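Local coordinates for ribosomal protein L11 methyltransferase (Lactobacillus delbrueckii subsp. bulgaricus ATCC BAA-365, PDB 3GRZ), which probably methylates ribosomal protein L11, transferring methyl groups from S-adenosyl-L-methionine to lysine side chains, at residues B[61-66]-B[82-87]; B[125-130]-B[148-153]; B[15-20]-B[33-38]. All blocks are in the same frame, centred on the assembly; numbering follows the deposited sequence.

Overall arrangement
Interactions 1 and 2 belong to one sheet, the Rossmann-like sheet of the methyltransferase domain, where strands 63-67 and 126-132 are neighbours; the backbone of Thr63 and Ala65 meets that of Leu128 and Val130, joining the two contacts directly. Interaction 1 is a regular parallel strand pair with four backbone bonds, whereas interaction 2 has a single bridge before a turn and adds an amide-to-carboxylate bond. All three are partly buried, but interaction 3 lies farthest from the chain centre, about 19 Å against 11 and 13 Å between centres. It joins the ends of strands 12-16 and 29-33 in a small sheet at the start of this C-terminal fragment, with two backbone bonds, one weak, and proline-tryptophan packing.

Interaction 1 of 3, residues B[61-66]-B[82-87]; sequences PLTVAD and GAKSVL
Val64 and Ala83 touch beside a parallel strand pair in which 63-66 and 85-87 run at 18° to one another; helix 73-80 connects the strands, making a beta-alpha-beta crossover of the Rossmann-like methyltransferase fold. Four backbone bonds tie the pair: Lys84 N to Leu62 O, Val64 N to Ser85 O, Leu87 N to Val64 O and Asp66 N to Leu87 O. The last two are nearly straight at hydrogen, and Asp66 N stands almost in line with the Leu87 carbonyl.

On the sheet face that also carries Val86, the CG2 branch of Val64 reaches the methyl of Ala83, CG2 to CB 3.8 Å, while Val86 CG2 lies more loosely near Val64 CB. The CG1 branch of Val64 is anti to the backbone N (chi1 178°), which leaves CG2 beside that N, where it meets Ala83 CB. Met58 packs on both Val64 and Ala83, and Ala75 and His79 of the crossover helix meet Val86.

The face bearing Thr63, Ser85 and Leu87 is more polar. Thr63 CG2 comes to 3.4 Å from Ser85 OG, and Thr63 OG1 is turned to another neighbour and accepts from Asp127 N. Leu87, farther along, packs on Phe126. Near the C-terminal end of strand 63-67, Asp66 turns its carboxylate away; OD2 hydrogen-bonds Thr69 OG1, near the predicted S-adenosyl-L-methionine site at Gly68.

Gly82 ends the helix in a Schellman motif, and Pro61 CA approaches Gly82 O at 3.3 Å. Lys84 has two conformers; in the one described it lies alongside Thr63, and a water tentatively links Lys84 NZ to Pro61 O. A second water donates to Val64 O at 2.9 Å and also hydrogen-bonds Ser85 OG.

Interaction 2 of 3, residues B[125-130]-B[148-153]; sequences KFDLIV and HLNEDG
Asn150 ND2 donates to Asp127 OD1 at 2.9 Å in a nearly straight bond (169°). The carboxylate oxygen lies in the plane of the amide, yet the donor stands well above the carboxylate plane. A water accepts from the same ND2 at 2.9 Å and donates to Lys125 O, and in the Lys125 conformer described Asn150 OD1 rests 3.2 Å from Lys125 CB. An alanine in place of Asn150 would probably leave Asp127 OD1 without its amide donor and that water without its tie to this side chain. Two backbone bonds frame the group, Phe126 N to His148 O and Asn150 N to Phe126 O, about a single parallel bridge between Phe126 and Leu149.

Outward from these, Ile129 CD1 meets Leu149 CD1 at 3.8 Å where the two side chains cross obliquely. His148 O sits at the edge of the Phe126 ring, near its plane, 3.4 Å from CD2. A type II turn from Asn150 to Gly153 then redirects the chain; a side chain at Gly153 would collide with Leu149 CG. After this corner strand 153-161 continues beside 126-132, the parallel neighbours typical of the Rossmann-like methyltransferase sheet.

Interaction 3 of 3, residues B[15-20]-B[33-38]; sequences VPEWED and LDPGLA
Val15 O accepts from Leu33 N at 3.0 Å, and Leu33 O takes a weak bond from Glu17 N, so that Pro16 and Leu33 form one parallel bridge from which their side chains diverge. The chains part at once into two type I turns, Pro16 to Glu19 and Asp34 to Leu37.

Between these turns the closest side-chain approach is that of Trp18 to Pro35. The six-membered part of the indole reaches the proline ring corner, Trp18 CZ3 to Pro35 CG 3.5 Å, with the two groups set obliquely. Trp18 CG is held between the backbone N and the carbonyl carbon (chi1 70°). Pro16 CB lies 3.6 Å above one face of the Trp18 ring, offset toward the rim. Pro16 CB also approaches Pro35 CG at 4.2 Å, so the indole and the two prolines pack together.

The bridge joins strand 12-16 to strand 29-33, one of the two outermost strands, within this chain, of a three-stranded mixed sheet at the start of this methyltransferase fragment. The loop after Leu33 runs on toward helix 44-57; the Leu33 side chain is about 7 Å from that of Thr47, a predicted S-adenosyl-L-methionine-binding residue.

Glu17 and Asp34 lie side by side and point the same way, touching through carbon, Glu17 CG to Asp34 CB 3.9 Å. Their carboxylates stand near each other without contact, Glu17 OE2 and Asp34 OD1 4.7 Å apart, and the like charges would probably raise the proton affinity of one of them. Leu105 of helix 93-105 packs against both residues, and Asn102 accepts from Asp34 N. Asp34 OD1 in turn accepts from Gly36 N at 3.0 Å, an Asx turn, with the donor 39° out of the carboxylate plane.

Interaction 1 of 3, residues B[61-66]-B[82-87]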
ATOM      1  N   PRO B  61       4.435  -6.514  15.319  1.00 27.14           N
ATOM      2  CA  PRO B  61       4.672  -5.280  16.099  1.00 28.56           C
ATOM      3  C   PRO B  61       6.106  -4.793  15.988  1.00 30.82           C
ATOM      4  O   PRO B  61       7.045  -5.530  16.281  1.00 33.19           O
ATOM      5  CB  PRO B  61       4.353  -5.708  17.540  1.00 28.17           C
ATOM      6  CG  PRO B  61       3.343  -6.765  17.367  1.00 26.06           C
ATOM      7  CD  PRO B  61       3.869  -7.564  16.185  1.00 26.44           C
ATOM      8  N   LEU B  62       6.253  -3.555  15.534  1.00 26.77           N
ATOM      9  CA  LEU B  62       7.545  -2.914  15.391  1.00 28.42           C
ATOM     10  C   LEU B  62       7.587  -1.691  16.281  1.00 31.72           C
ATOM     11  O   LEU B  62       6.556  -1.057  16.509  1.00 25.77           O
ATOM     12  CB  LEU B  62       7.759  -2.471  13.934  1.00 27.42           C
ATOM     13  CG  LEU B  62       7.672  -3.521  12.817  1.00 26.10           C
ATOM     14  CD1 LEU B  62       7.775  -2.845  11.459  1.00 29.43           C
ATOM     15  CD2 LEU B  62       8.732  -4.618  12.967  1.00 29.43           C
ATOM     16  N   THR B  63       8.779  -1.354  16.771  1.00 30.16           N
ATOM     17  CA  THR B  63       8.979  -0.103  17.483  1.00 31.19           C
ATOM     18  C   THR B  63       9.176   1.025  16.458  1.00 32.80           C
ATOM     19  O   THR B  63       9.921   0.876  15.486  1.00 28.71           O
ATOM     20  CB  THR B  63      10.173  -0.179  18.465  1.00 32.19           C
ATOM     21  OG1 THR B  63      11.378  -0.457  17.743  1.00 31.31           O
ATOM     22  CG2 THR B  63       9.937  -1.270  19.515  1.00 28.69           C
ATOM     23  N   VAL B  64       8.479   2.142  16.675  1.00 29.33           N
ATOM     24  CA  VAL B  64       8.351   3.191  15.658  1.00 29.03           C
ATOM     25  C   VAL B  64       8.809   4.537  16.199  1.00 31.60           C
ATOM     26  O   VAL B  64       8.488   4.881  17.339  1.00 30.36           O
ATOM     27  CB  VAL B  64       6.870   3.327  15.155  1.00 25.06           C
ATOM     28  CG1 VAL B  64       6.717   4.458  14.133  1.00 27.69           C
ATOM     29  CG2 VAL B  64       6.336   2.009  14.585  1.00 31.31           C
ATOM     30  N   ALA B  65       9.571   5.274  15.383  1.00 28.55           N
ATOM     31  CA  ALA B  65       9.752   6.716  15.558  1.00 28.04           C
ATOM     32  C   ALA B  65       9.125   7.417  14.367  1.00 31.23           C
ATOM     33  O   ALA B  65       9.454   7.104  13.225  1.00 30.70           O
ATOM     34  CB  ALA B  65      11.229   7.102  15.673  1.00 26.60           C
ATOM     35  N   ASP B  66       8.213   8.348  14.647  1.00 31.63           N
ATOM     36  CA  ASP B  66       7.600   9.197  13.636  1.00 31.85           C
ATOM     37  C   ASP B  66       8.211  10.580  13.767  1.00 31.38           C
ATOM     38  O   ASP B  66       7.931  11.309  14.723  1.00 37.59           O
ATOM     39  CB  ASP B  66       6.077   9.243  13.827  1.00 29.85           C
ATOM     40  CG  ASP B  66       5.370  10.175  12.826  1.00 43.93           C
ATOM     41  OD1 ASP B  66       5.954  10.505  11.762  1.00 44.14           O
ATOM     42  OD2 ASP B  66       4.214  10.581  13.110  1.00 41.50           O
ATOM     43  N   GLY B  82      -0.790  -1.698  15.145  1.00 29.76           N
ATOM     44  CA  GLY B  82      -0.209  -2.682  16.038  1.00 31.99           C
ATOM     45  C   GLY B  82       1.253  -2.479  16.369  1.00 32.10           C
ATOM     46  O   GLY B  82       1.942  -3.450  16.653  1.00 28.33           O
ATOM     47  N   ALA B  83       1.739  -1.234  16.347  1.00 28.91           N
ATOM     48  CA  ALA B  83       3.132  -0.974  16.721  1.00 31.28           C
ATOM     49  C   ALA B  83       3.434  -1.447  18.141  1.00 36.05           C
ATOM     50  O   ALA B  83       2.550  -1.409  19.008  1.00 33.00           O
ATOM     51  CB  ALA B  83       3.463   0.484  16.590  1.00 28.37           C
ATOM     52  N   LYS B  84       4.680  -1.895  18.356  1.00 33.27           N
ATOM     53  CA  LYS B  84       5.162  -2.300  19.679  0.50 35.37           C
ATOM     54  C   LYS B  84       5.349  -1.077  20.586  1.00 34.86           C
ATOM     55  O   LYS B  84       5.252  -1.170  21.809  1.00 29.13           O
ATOM     56  CB  LYS B  84       6.480  -3.078  19.552  0.50 32.44           C
ATOM     57  CG  LYS B  84       6.862  -3.894  20.785  0.50 34.47           C
ATOM     58  CD  LYS B  84       8.284  -4.448  20.701  0.50 42.88           C
ATOM     59  CE  LYS B  84       8.370  -5.671  19.798  0.50 52.80           C
ATOM     60  NZ  LYS B  84       9.760  -6.205  19.688  0.50 52.33           N
ATOM     61  N   SER B  85       5.635   0.068  19.977  1.00 33.77           N
ATOM     62  CA  SER B  85       5.752   1.329  20.690  1.00 33.48           C
ATOM     63  C   SER B  85       5.826   2.422  19.646  1.00 35.27           C
ATOM     64  O   SER B  85       6.196   2.162  18.499  1.00 31.05           O
ATOM     65  CB  SER B  85       6.994   1.367  21.585  1.00 34.19           C
ATOM     66  OG  SER B  85       8.173   1.343  20.807  1.00 34.14           O
ATOM     67  N   VAL B  86       5.453   3.638  20.037  1.00 31.50           N
ATOM     68  CA  VAL B  86       5.509   4.800  19.141  1.00 34.16           C
ATOM     69  C   VAL B  86       6.087   6.009  19.865  1.00 36.37           C
ATOM     70  O   VAL B  86       5.586   6.415  20.919  1.00 34.63           O
ATOM     71  CB  VAL B  86       4.121   5.186  18.529  1.00 35.72           C
ATOM     72  CG1 VAL B  86       4.291   6.280  17.483  1.00 30.88           C
ATOM     73  CG2 VAL B  86       3.426   3.990  17.884  1.00 32.05           C
ATOM     74  N   LEU B  87       7.161   6.553  19.302  1.00 34.68           N
ATOM     75  CA  LEU B  87       7.656   7.862  19.682  1.00 34.34           C
ATOM     76  C   LEU B  87       7.379   8.811  18.524  1.00 37.11           C
ATOM     77  O   LEU B  87       7.707   8.510  17.375  1.00 35.70           O
ATOM     78  CB  LEU B  87       9.161   7.836  19.981  1.00 30.97           C
ATOM     79  CG  LEU B  87       9.811   9.214  20.201  1.00 33.63           C
ATOM     80  CD1 LEU B  87       9.283   9.901  21.487  1.00 35.63           C
ATOM     81  CD2 LEU B  87      11.321   9.085  20.247  1.00 37.90           C
TER
HETATM   82  O   HOH W   1      10.028  -5.767  16.833  1.00 65.17           O
HETATM   83  O   HOH W   2       9.055   3.585  19.917  1.00 31.33           O

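Interaction 2 of 3, residues B[125-130]-B[148-153]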
ATOM      1  N   LYS B 125      16.826   2.965  19.812  1.00 40.62           N
ATOM      2  CA  LYS B 125      16.829   2.540  18.422  0.50 40.11           C
ATOM      3  C   LYS B 125      15.440   1.994  18.074  1.00 39.85           C
ATOM      4  O   LYS B 125      14.683   1.591  18.960  1.00 41.18           O
ATOM      5  CB  LYS B 125      17.898   1.475  18.182  0.50 40.94           C
ATOM      6  CG  LYS B 125      19.308   1.841  18.638  0.50 45.51           C
ATOM      7  CD  LYS B 125      20.276   0.680  18.387  0.50 45.72           C
ATOM      8  CE  LYS B 125      21.720   1.057  18.714  0.50 52.68           C
ATOM      9  NZ  LYS B 125      21.944   1.315  20.169  0.50 56.13           N
ATOM     10  N   PHE B 126      15.105   1.973  16.789  1.00 34.82           N
ATOM     11  CA  PHE B 126      13.756   1.601  16.369  1.00 35.40           C
ATOM     12  C   PHE B 126      13.786   0.594  15.229  1.00 32.33           C
ATOM     13  O   PHE B 126      14.760   0.534  14.478  1.00 31.99           O
ATOM     14  CB  PHE B 126      12.980   2.869  15.949  1.00 33.22           C
ATOM     15  CG  PHE B 126      12.997   3.967  16.997  1.00 35.44           C
ATOM     16  CD1 PHE B 126      12.048   3.981  18.022  1.00 37.33           C
ATOM     17  CD2 PHE B 126      13.988   4.952  16.983  1.00 36.16           C
ATOM     18  CE1 PHE B 126      12.072   4.972  19.008  1.00 29.07           C
ATOM     19  CE2 PHE B 126      14.032   5.942  17.970  1.00 37.96           C
ATOM     20  CZ  PHE B 126      13.070   5.962  18.974  1.00 34.68           C
ATOM     21  N   ASP B 127      12.718  -0.190  15.105  1.00 28.86           N
ATOM     22  CA  ASP B 127      12.531  -1.091  13.951  1.00 31.90           C
ATOM     23  C   ASP B 127      12.062  -0.337  12.716  1.00 33.35           C
ATOM     24  O   ASP B 127      12.269  -0.787  11.597  1.00 33.51           O
ATOM     25  CB  ASP B 127      11.467  -2.128  14.264  1.00 25.02           C
ATOM     26  CG  ASP B 127      11.857  -3.038  15.406  1.00 40.40           C
ATOM     27  OD1 ASP B 127      13.028  -3.468  15.458  1.00 38.72           O
ATOM     28  OD2 ASP B 127      10.989  -3.334  16.242  1.00 35.32           O
ATOM     29  N   LEU B 128      11.376   0.782  12.939  1.00 35.49           N
ATOM     30  CA  LEU B 128      10.750   1.538  11.863  1.00 29.90           C
ATOM     31  C   LEU B 128      10.842   3.043  12.127  1.00 31.77           C
ATOM     32  O   LEU B 128      10.364   3.540  13.146  1.00 28.49           O
ATOM     33  CB  LEU B 128       9.302   1.079  11.662  1.00 28.25           C
ATOM     34  CG  LEU B 128       8.526   1.701  10.498  1.00 33.26           C
ATOM     35  CD1 LEU B 128       9.028   1.127   9.188  1.00 26.44           C
ATOM     36  CD2 LEU B 128       7.036   1.430  10.658  1.00 27.27           C
ATOM     37  N   ILE B 129      11.495   3.762  11.223  1.00 28.63           N
ATOM     38  CA  ILE B 129      11.555   5.209  11.319  1.00 32.53           C
ATOM     39  C   ILE B 129      10.739   5.777  10.156  1.00 35.37           C
ATOM     40  O   ILE B 129      10.958   5.406   9.009  1.00 33.68           O
ATOM     41  CB  ILE B 129      13.020   5.737  11.329  1.00 30.67           C
ATOM     42  CG1 ILE B 129      13.758   5.201  12.568  1.00 39.29           C
ATOM     43  CG2 ILE B 129      13.036   7.272  11.281  1.00 29.45           C
ATOM     44  CD1 ILE B 129      15.227   5.598  12.677  1.00 33.24           C
ATOM     45  N   VAL B 130       9.765   6.635  10.468  1.00 30.85           N
ATOM     46  CA  VAL B 130       8.855   7.181   9.462  1.00 28.31           C
ATOM     47  C   VAL B 130       9.010   8.694   9.467  1.00 30.28           C
ATOM     48  O   VAL B 130       9.100   9.305  10.541  1.00 31.02           O
ATOM     49  CB  VAL B 130       7.358   6.808   9.749  1.00 31.68           C
ATOM     50  CG1 VAL B 130       6.458   7.314   8.649  1.00 35.99           C
ATOM     51  CG2 VAL B 130       7.180   5.303   9.901  1.00 34.18           C
ATOM     52  N   HIS B 148      20.040   5.113  15.033  1.00 38.65           N
ATOM     53  CA  HIS B 148      18.718   4.994  15.657  1.00 36.17           C
ATOM     54  C   HIS B 148      17.897   3.860  15.061  1.00 34.85           C
ATOM     55  O   HIS B 148      16.687   3.802  15.248  1.00 37.77           O
ATOM     56  CB  HIS B 148      17.941   6.308  15.541  1.00 34.87           C
ATOM     57  CG  HIS B 148      18.578   7.450  16.266  1.00 33.49           C
ATOM     58  ND1 HIS B 148      19.499   8.289  15.673  1.00 39.72           N
ATOM     59  CD2 HIS B 148      18.427   7.895  17.536  1.00 38.39           C
ATOM     60  CE1 HIS B 148      19.883   9.204  16.548  1.00 39.20           C
ATOM     61  NE2 HIS B 148      19.248   8.985  17.688  1.00 34.93           N
ATOM     62  N   LEU B 149      18.557   2.951  14.352  1.00 35.85           N
ATOM     63  CA  LEU B 149      17.861   1.876  13.671  1.00 36.50           C
ATOM     64  C   LEU B 149      18.382   0.536  14.141  1.00 38.71           C
ATOM     65  O   LEU B 149      19.588   0.289  14.084  1.00 42.29           O
ATOM     66  CB  LEU B 149      18.043   2.047  12.157  1.00 37.14           C
ATOM     67  CG  LEU B 149      17.027   1.567  11.124  1.00 45.17           C
ATOM     68  CD1 LEU B 149      15.574   2.024  11.394  1.00 33.77           C
ATOM     69  CD2 LEU B 149      17.502   2.025   9.754  1.00 40.39           C
ATOM     70  N   ASN B 150      17.476  -0.325  14.611  1.00 38.66           N
ATOM     71  CA  ASN B 150      17.805  -1.717  14.948  1.00 41.43           C
ATOM     72  C   ASN B 150      18.346  -2.472  13.724  1.00 42.78           C
ATOM     73  O   ASN B 150      18.254  -1.978  12.589  1.00 40.74           O
ATOM     74  CB  ASN B 150      16.578  -2.455  15.507  1.00 38.24           C
ATOM     75  CG  ASN B 150      16.194  -2.009  16.916  1.00 38.24           C
ATOM     76  OD1 ASN B 150      17.031  -1.594  17.700  1.00 44.97           O
ATOM     77  ND2 ASN B 150      14.918  -2.139  17.249  1.00 36.29           N
ATOM     78  N   GLU B 151      18.930  -3.651  13.933  1.00 47.51           N
ATOM     79  CA  GLU B 151      19.270  -4.486  12.781  1.00 51.64           C
ATOM     80  C   GLU B 151      17.968  -5.001  12.176  1.00 47.25           C
ATOM     81  O   GLU B 151      17.001  -5.280  12.903  1.00 50.06           O
ATOM     82  CB  GLU B 151      20.272  -5.607  13.114  1.00 57.93           C
ATOM     83  CG  GLU B 151      19.752  -6.775  13.948  1.00 63.61           C
ATOM     84  CD  GLU B 151      20.584  -8.042  13.750  1.00 66.34           C
ATOM     85  OE1 GLU B 151      20.692  -8.519  12.595  1.00 69.42           O
ATOM     86  OE2 GLU B 151      21.125  -8.561  14.751  1.00 75.41           O
ATOM     87  N   ASP B 152      17.941  -5.064  10.848  1.00 41.31           N
ATOM     88  CA  ASP B 152      16.713  -5.285  10.058  1.00 44.39           C
ATOM     89  C   ASP B 152      15.720  -4.105  10.133  1.00 41.12           C
ATOM     90  O   ASP B 152      14.563  -4.240   9.745  1.00 40.28           O
ATOM     91  CB  ASP B 152      16.043  -6.618  10.411  1.00 43.45           C
ATOM     92  CG  ASP B 152      17.017  -7.790  10.360  1.00 61.58           C
ATOM     93  OD1 ASP B 152      17.895  -7.795   9.466  1.00 62.21           O
ATOM     94  OD2 ASP B 152      16.912  -8.701  11.215  1.00 68.82           O
ATOM     95  N   GLY B 153      16.191  -2.958  10.620  1.00 38.49           N
ATOM     96  CA  GLY B 153      15.373  -1.752  10.703  1.00 36.93           C
ATOM     97  C   GLY B 153      14.975  -1.232   9.338  1.00 37.29           C
ATOM     98  O   GLY B 153      15.735  -1.337   8.382  1.00 34.97           O
TER
HETATM   99  O   HOH W   3      13.549  -0.721  19.383  1.00 39.29           O
HETATM  100  O   HOH W   4      11.994  -3.452  10.531  1.00 31.52           O
HETATM  101  O   HOH W   5      14.062  -4.421  13.139  1.00 41.38           O

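Interaction 3 of 3, residues B[15-20]-B[33-38]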
ATOM      1  N   VAL B  15     -11.111  11.382   9.242  1.00 41.11           N
ATOM      2  CA  VAL B  15     -12.386  12.049   9.434  1.00 48.98           C
ATOM      3  C   VAL B  15     -12.174  13.267  10.346  1.00 50.05           C
ATOM      4  O   VAL B  15     -11.396  13.188  11.286  1.00 45.28           O
ATOM      5  CB  VAL B  15     -13.397  11.004   9.975  1.00 50.48           C
ATOM      6  CG1 VAL B  15     -14.222  11.493  11.133  1.00 53.54           C
ATOM      7  CG2 VAL B  15     -14.262  10.494   8.850  1.00 58.62           C
ATOM      8  N   PRO B  16     -12.818  14.416  10.036  1.00 51.51           N
ATOM      9  CA  PRO B  16     -12.733  15.566  10.947  1.00 50.79           C
ATOM     10  C   PRO B  16     -13.443  15.223  12.254  1.00 46.89           C
ATOM     11  O   PRO B  16     -14.415  14.473  12.226  1.00 46.70           O
ATOM     12  CB  PRO B  16     -13.492  16.667  10.200  1.00 52.35           C
ATOM     13  CG  PRO B  16     -13.544  16.200   8.767  1.00 54.45           C
ATOM     14  CD  PRO B  16     -13.641  14.719   8.854  1.00 51.85           C
ATOM     15  N   GLU B  17     -12.960  15.746  13.379  1.00 43.45           N
ATOM     16  CA  GLU B  17     -13.445  15.309  14.706  1.00 50.10           C
ATOM     17  C   GLU B  17     -14.957  15.438  14.971  1.00 53.73           C
ATOM     18  O   GLU B  17     -15.517  14.661  15.753  1.00 53.67           O
ATOM     19  CB  GLU B  17     -12.643  15.977  15.834  1.00 52.09           C
ATOM     20  CG  GLU B  17     -12.704  17.510  15.889  1.00 66.76           C
ATOM     21  CD  GLU B  17     -13.859  18.039  16.738  1.00 78.72           C
ATOM     22  OE1 GLU B  17     -14.196  17.394  17.755  1.00 82.13           O
ATOM     23  OE2 GLU B  17     -14.426  19.101  16.387  1.00 77.87           O
ATOM     24  N   TRP B  18     -15.598  16.410  14.319  1.00 58.28           N
ATOM     25  CA  TRP B  18     -17.035  16.662  14.476  1.00 66.02           C
ATOM     26  C   TRP B  18     -17.936  15.631  13.782  1.00 67.72           C
ATOM     27  O   TRP B  18     -19.088  15.461  14.181  1.00 71.87           O
ATOM     28  CB  TRP B  18     -17.397  18.078  13.999  1.00 65.66           C
ATOM     29  CG  TRP B  18     -17.297  18.281  12.508  1.00 67.93           C
ATOM     30  CD1 TRP B  18     -18.178  17.845  11.548  1.00 70.65           C
ATOM     31  CD2 TRP B  18     -16.268  18.988  11.811  1.00 65.16           C
ATOM     32  NE1 TRP B  18     -17.745  18.222  10.299  1.00 72.43           N
ATOM     33  CE2 TRP B  18     -16.578  18.928  10.431  1.00 66.53           C
ATOM     34  CE3 TRP B  18     -15.111  19.663  12.215  1.00 65.67           C
ATOM     35  CZ2 TRP B  18     -15.774  19.520   9.455  1.00 69.29           C
ATOM     36  CZ3 TRP B  18     -14.312  20.254  11.243  1.00 70.32           C
ATOM     37  CH2 TRP B  18     -14.647  20.178   9.879  1.00 69.00           C
ATOM     38  N   GLU B  19     -17.414  14.971  12.744  1.00 66.23           N
ATOM     39  CA  GLU B  19     -18.191  14.050  11.899  1.00 66.43           C
ATOM     40  C   GLU B  19     -18.732  12.843  12.657  1.00 67.51           C
ATOM     41  O   GLU B  19     -18.123  12.379  13.617  1.00 64.54           O
ATOM     42  CB  GLU B  19     -17.345  13.571  10.716  1.00 67.05           C
ATOM     43  CG  GLU B  19     -17.390  14.469   9.491  1.00 73.28           C
ATOM     44  CD  GLU B  19     -18.299  13.944   8.385  1.00 81.87           C
ATOM     45  OE1 GLU B  19     -19.096  13.008   8.631  1.00 80.98           O
ATOM     46  OE2 GLU B  19     -18.211  14.475   7.257  1.00 85.52           O
ATOM     47  N   ASP B  20     -19.895  12.355  12.236  1.00 71.36           N
ATOM     48  CA  ASP B  20     -20.456  11.127  12.790  1.00 75.36           C
ATOM     49  C   ASP B  20     -20.453  10.081  11.683  1.00 74.23           C
ATOM     50  O   ASP B  20     -21.490   9.783  11.086  1.00 77.17           O
ATOM     51  CB  ASP B  20     -21.873  11.370  13.329  1.00 79.36           C
ATOM     52  CG  ASP B  20     -22.394  10.207  14.172  1.00 85.62           C
ATOM     53  OD1 ASP B  20     -21.588   9.352  14.607  1.00 87.86           O
ATOM     54  OD2 ASP B  20     -23.622  10.155  14.406  1.00 91.92           O
ATOM     55  N   LEU B  33      -9.244  13.645  13.395  1.00 29.70           N
ATOM     56  CA  LEU B  33      -8.291  14.739  13.532  1.00 35.94           C
ATOM     57  C   LEU B  33      -9.049  16.055  13.705  1.00 42.73           C
ATOM     58  O   LEU B  33     -10.113  16.244  13.118  1.00 42.72           O
ATOM     59  CB  LEU B  33      -7.384  14.842  12.301  1.00 37.81           C
ATOM     60  CG  LEU B  33      -6.384  13.742  11.910  1.00 37.53           C
ATOM     61  CD1 LEU B  33      -5.570  14.201  10.716  1.00 37.86           C
ATOM     62  CD2 LEU B  33      -5.452  13.360  13.056  1.00 31.57           C
ATOM     63  N   ASP B  34      -8.487  16.957  14.503  1.00 40.47           N
ATOM     64  CA  ASP B  34      -9.092  18.264  14.760  1.00 45.32           C
ATOM     65  C   ASP B  34      -8.441  19.300  13.834  1.00 46.79           C
ATOM     66  O   ASP B  34      -7.260  19.612  13.987  1.00 48.67           O
ATOM     67  CB  ASP B  34      -8.939  18.633  16.249  1.00 45.60           C
ATOM     68  CG  ASP B  34      -9.629  19.965  16.630  1.00 50.54           C
ATOM     69  OD1 ASP B  34     -10.058  20.748  15.748  1.00 44.42           O
ATOM     70  OD2 ASP B  34      -9.734  20.225  17.845  1.00 46.25           O
ATOM     71  N   PRO B  35      -9.221  19.836  12.870  1.00 53.86           N
ATOM     72  CA  PRO B  35      -8.739  20.789  11.867  1.00 55.58           C
ATOM     73  C   PRO B  35      -8.369  22.142  12.455  1.00 51.97           C
ATOM     74  O   PRO B  35      -7.592  22.877  11.850  1.00 59.19           O
ATOM     75  CB  PRO B  35      -9.946  20.954  10.934  1.00 56.67           C
ATOM     76  CG  PRO B  35     -10.810  19.789  11.210  1.00 59.71           C
ATOM     77  CD  PRO B  35     -10.651  19.557  12.672  1.00 55.92           C
ATOM     78  N   GLY B  36      -8.922  22.457  13.623  1.00 53.38           N
ATOM     79  CA  GLY B  36      -8.580  23.675  14.355  1.00 53.87           C
ATOM     80  C   GLY B  36      -7.164  23.679  14.913  1.00 54.08           C
ATOM     81  O   GLY B  36      -6.604  24.743  15.179  1.00 55.84           O
ATOM     82  N   LEU B  37      -6.588  22.491  15.095  1.00 46.31           N
ATOM     83  CA  LEU B  37      -5.205  22.375  15.547  1.00 47.26           C
ATOM     84  C   LEU B  37      -4.275  22.519  14.355  1.00 45.32           C
ATOM     85  O   LEU B  37      -4.708  22.413  13.206  1.00 52.67           O
ATOM     86  CB  LEU B  37      -4.972  21.044  16.272  1.00 42.89           C
ATOM     87  CG  LEU B  37      -5.837  20.786  17.509  1.00 52.06           C
ATOM     88  CD1 LEU B  37      -5.697  19.346  17.957  1.00 52.27           C
ATOM     89  CD2 LEU B  37      -5.495  21.756  18.647  1.00 53.19           C
ATOM     90  N   ALA B  38      -3.001  22.775  14.624  1.00 48.37           N
ATOM     91  CA  ALA B  38      -2.009  22.906  13.556  1.00 61.32           C
ATOM     92  C   ALA B  38      -1.755  21.563  12.846  1.00 64.94           C
ATOM     93  O   ALA B  38      -1.979  20.489  13.430  1.00 64.16           O
ATOM     94  CB  ALA B  38      -0.702  23.499  14.104  1.00 60.92           C
TER